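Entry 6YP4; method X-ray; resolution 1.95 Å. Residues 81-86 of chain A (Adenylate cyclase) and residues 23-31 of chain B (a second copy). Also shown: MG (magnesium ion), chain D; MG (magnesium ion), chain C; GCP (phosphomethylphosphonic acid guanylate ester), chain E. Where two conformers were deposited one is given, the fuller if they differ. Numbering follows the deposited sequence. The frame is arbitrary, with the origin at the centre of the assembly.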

# COMPACT_ATOMS: atom_id res chain seq x y z
N GLU A 81 13.11 -5.99 7.73
CA GLU A 81 12.04 -5.36 8.49
C GLU A 81 10.92 -6.36 8.75
O GLU A 81 10.76 -7.36 8.04
CB GLU A 81 11.51 -4.10 7.78
CG GLU A 81 10.34 -4.31 6.83
CD GLU A 81 10.15 -3.13 5.87
OE1 GLU A 81 10.88 -2.13 6.01
OE2 GLU A 81 9.28 -3.20 4.97
N ASP A 82 10.17 -6.08 9.80
CA ASP A 82 8.96 -6.83 10.12
C ASP A 82 8.01 -5.80 10.69
O ASP A 82 8.40 -5.07 11.62
CB ASP A 82 9.25 -7.95 11.12
CG ASP A 82 8.07 -8.89 11.29
OD1 ASP A 82 7.10 -8.76 10.51
OD2 ASP A 82 8.10 -9.76 12.18
N GLU A 83 6.83 -5.65 10.10
CA GLU A 83 5.90 -4.65 10.59
C GLU A 83 4.46 -5.13 10.50
O GLU A 83 4.14 -6.09 9.78
CB GLU A 83 6.07 -3.31 9.86
CG GLU A 83 5.77 -3.32 8.40
CD GLU A 83 5.80 -1.92 7.78
OE1 GLU A 83 5.35 -1.79 6.62
OE2 GLU A 83 6.27 -0.96 8.44
N GLU A 84 3.59 -4.46 11.25
CA GLU A 84 2.21 -4.90 11.38
C GLU A 84 1.39 -3.75 11.93
O GLU A 84 1.88 -2.98 12.77
CB GLU A 84 2.09 -6.13 12.30
CG GLU A 84 0.72 -6.82 12.17
CD GLU A 84 0.57 -8.06 13.01
OE1 GLU A 84 1.26 -8.21 14.04
OE2 GLU A 84 -0.21 -8.93 12.59
N GLU A 85 0.17 -3.62 11.42
CA GLU A 85 -0.74 -2.62 11.95
C GLU A 85 -1.23 -3.04 13.32
O GLU A 85 -1.45 -4.23 13.58
CB GLU A 85 -1.93 -2.41 11.00
CG GLU A 85 -1.59 -1.60 9.77
CD GLU A 85 -2.81 -1.13 9.00
OE1 GLU A 85 -2.64 -0.47 7.96
OE2 GLU A 85 -3.95 -1.43 9.43
N ILE A 86 -1.38 -2.06 14.22
CA ILE A 86 -1.87 -2.30 15.57
C ILE A 86 -2.96 -1.29 15.92
O ILE A 86 -3.19 -0.31 15.20
CB ILE A 86 -0.73 -2.25 16.63
CG1 ILE A 86 -0.12 -0.86 16.72
CG2 ILE A 86 0.34 -3.28 16.33
CD1 ILE A 86 0.68 -0.63 17.98
MG MG D . 9.09 -1.44 7.57
MG MG C . 10.58 -0.71 4.29
PG GCP E . 11.68 5.27 4.63
O1G GCP E . 12.64 5.77 3.60
O2G GCP E . 10.85 6.40 5.19
O3G GCP E . 12.45 4.59 5.74
C3B GCP E . 10.57 4.06 3.83
PB GCP E . 9.43 3.36 5.12
O1B GCP E . 10.13 3.12 6.42
O2B GCP E . 8.21 4.24 5.29
O3A GCP E . 8.95 1.91 4.52
PA GCP E . 7.68 1.13 5.21
O1A GCP E . 8.06 -0.33 5.30
O2A GCP E . 7.50 1.70 6.60
O5' GCP E . 6.27 1.39 4.31
C5' GCP E . 6.39 1.97 3.02
C4' GCP E . 7.14 1.00 2.01
O4' GCP E . 6.65 -0.48 2.07
C3' GCP E . 6.91 1.38 0.81
O3' GCP E . 8.12 1.33 0.03
C2' GCP E . 5.69 0.41 0.21
O2' GCP E . 5.90 0.05 -1.21
C1' GCP E . 5.56 -0.62 0.95
N9 GCP E . 4.17 -0.65 1.55
C8 GCP E . 3.95 -0.16 2.78
N7 GCP E . 2.64 -0.31 3.08
C5 GCP E . 2.05 -0.90 2.02
C6 GCP E . 0.73 -1.28 1.79
O6 GCP E . -0.09 -1.10 2.62
N1 GCP E . 0.40 -1.86 0.63
C2 GCP E . 1.36 -2.07 -0.31
N2 GCP E . 0.88 -2.71 -1.54
N3 GCP E . 2.64 -1.69 -0.09
C4 GCP E . 2.99 -1.11 1.08
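Chain B (23-31) SPFHLKTHL

Two strands can meet with little backbone pairing if their side chains finish the work, and the contact between the two copies of this adenylate cyclase illustrates the principle. Chain B enters through a short 3-10 segment, residues 23-25, with a weak hydrogen bond from B:His26 N to B:Ser23 O (3.3 Å), and then extends as a strand from B:His26 onward. This strand runs in nearly the same direction as strand 81-86 of chain A, at 25°, with the axes approaching to 4.9 Å. B:Leu27 lies abreast of A:Glu84, their CA atoms 4.3 Å apart, and B:Lys28 abreast of A:Glu85. One backbone hydrogen bond joins the strands, nearly straight, from A:Glu85 N to B:Leu27 O (2.9 Å). At B:Leu27 the backbone kinks, with phi/psi of -106/-44. The B:Leu27 CA-to-CB bond points away from chain A, yet chi1 t and chi2 p bring B:Leu27 CD1 back to 3.7 Å from A:Glu83 CG.

Two histidines add side-chain hydrogen bonds. B:His26, chi1 t, presents its ring edge to the extended A:Glu84 (t, t), giving a hydrogen bond from ND1 to A:Glu84 OE2 of 2.8 Å; its other nitrogen, NE2, is 2.7 Å from B:Thr29 OG1 in a second hydrogen bond, so the ring is held at both nitrogens. B:His30, chi1 m, donates from NE2 to A:Glu85 OE2 (2.9 Å). The A:Glu85 side chain (m, t) starts toward chain B, and its other oxygen, OE1, packs 3.3 Å from B:Lys28 CD. B:Lys28 leaves its CA with chi1 p and is t thereafter; this stretched chain carries NZ to GCP O6, a 3.1 Å hydrogen bond. B:Lys28 NZ remains 4.4 Å from A:Glu85 OE1, beyond a salt bridge, and water 3 links the two.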

# COMPACT_ATOMS: atom_id res chain seq x y z
N SER B 23 0.80 -16.25 8.07
CA SER B 23 0.65 -15.45 9.28
C SER B 23 1.96 -14.82 9.79
O SER B 23 1.90 -13.74 10.39
CB SER B 23 0.03 -16.28 10.41
OG SER B 23 0.85 -17.37 10.76
N PRO B 24 3.13 -15.45 9.61
CA PRO B 24 4.38 -14.73 9.97
C PRO B 24 4.64 -13.50 9.14
O PRO B 24 5.53 -12.71 9.50
CB PRO B 24 5.47 -15.79 9.75
CG PRO B 24 4.75 -17.10 9.82
CD PRO B 24 3.42 -16.84 9.22
N PHE B 25 3.89 -13.28 8.05
CA PHE B 25 4.14 -12.14 7.17
C PHE B 25 3.03 -11.11 7.22
O PHE B 25 3.04 -10.15 6.43
CB PHE B 25 4.36 -12.64 5.74
CG PHE B 25 5.36 -13.75 5.66
CD1 PHE B 25 6.72 -13.48 5.61
CD2 PHE B 25 4.95 -15.07 5.64
CE1 PHE B 25 7.65 -14.50 5.55
CE2 PHE B 25 5.87 -16.10 5.58
CZ PHE B 25 7.22 -15.82 5.53
N HIS B 26 2.10 -11.25 8.16
CA HIS B 26 0.88 -10.46 8.14
C HIS B 26 1.16 -8.99 8.43
O HIS B 26 1.82 -8.65 9.42
CB HIS B 26 -0.10 -11.01 9.17
CG HIS B 26 -1.37 -10.24 9.26
ND1 HIS B 26 -1.60 -9.30 10.24
CD2 HIS B 26 -2.48 -10.27 8.48
CE1 HIS B 26 -2.81 -8.78 10.06
NE2 HIS B 26 -3.36 -9.35 9.00
N LEU B 27 0.62 -8.12 7.58
CA LEU B 27 0.72 -6.68 7.73
C LEU B 27 -0.58 -6.03 8.19
O LEU B 27 -0.56 -5.18 9.07
CB LEU B 27 1.14 -6.03 6.40
CG LEU B 27 1.22 -4.50 6.38
CD1 LEU B 27 2.27 -4.02 7.37
CD2 LEU B 27 1.51 -3.95 5.00
N LYS B 28 -1.73 -6.41 7.62
CA LYS B 28 -2.99 -5.80 8.00
C LYS B 28 -4.14 -6.61 7.40
O LYS B 28 -3.95 -7.35 6.43
CB LYS B 28 -3.08 -4.33 7.53
CG LYS B 28 -2.96 -4.18 6.02
CD LYS B 28 -2.83 -2.71 5.60
CE LYS B 28 -2.73 -2.58 4.09
NZ LYS B 28 -3.02 -1.19 3.60
N THR B 29 -5.33 -6.44 7.97
CA THR B 29 -6.56 -7.02 7.42
C THR B 29 -7.65 -5.95 7.52
O THR B 29 -7.82 -5.36 8.59
CB THR B 29 -6.98 -8.28 8.18
OG1 THR B 29 -5.92 -9.24 8.11
CG2 THR B 29 -8.33 -8.90 7.62
N HIS B 30 -8.36 -5.72 6.42
CA HIS B 30 -9.42 -4.72 6.38
C HIS B 30 -10.63 -5.21 5.59
O HIS B 30 -10.51 -6.05 4.69
CB HIS B 30 -8.92 -3.41 5.77
CG HIS B 30 -7.95 -2.69 6.66
ND1 HIS B 30 -8.35 -1.86 7.68
CD2 HIS B 30 -6.60 -2.76 6.74
CE1 HIS B 30 -7.28 -1.40 8.32
NE2 HIS B 30 -6.21 -1.93 7.76
N LEU B 31 -11.77 -4.62 5.91
CA LEU B 31 -13.06 -4.86 5.27
C LEU B 31 -13.31 -3.82 4.19
O LEU B 31 -13.13 -2.62 4.42
CB LEU B 31 -14.17 -4.80 6.33
CG LEU B 31 -15.59 -4.89 5.82
CD1 LEU B 31 -15.77 -6.24 5.18
CD2 LEU B 31 -16.56 -4.70 6.96
O HOH W 1 7.38 -10.80 8.51
O HOH W 2 4.35 -7.52 7.26
O HOH W 3 -4.16 0.62 6.00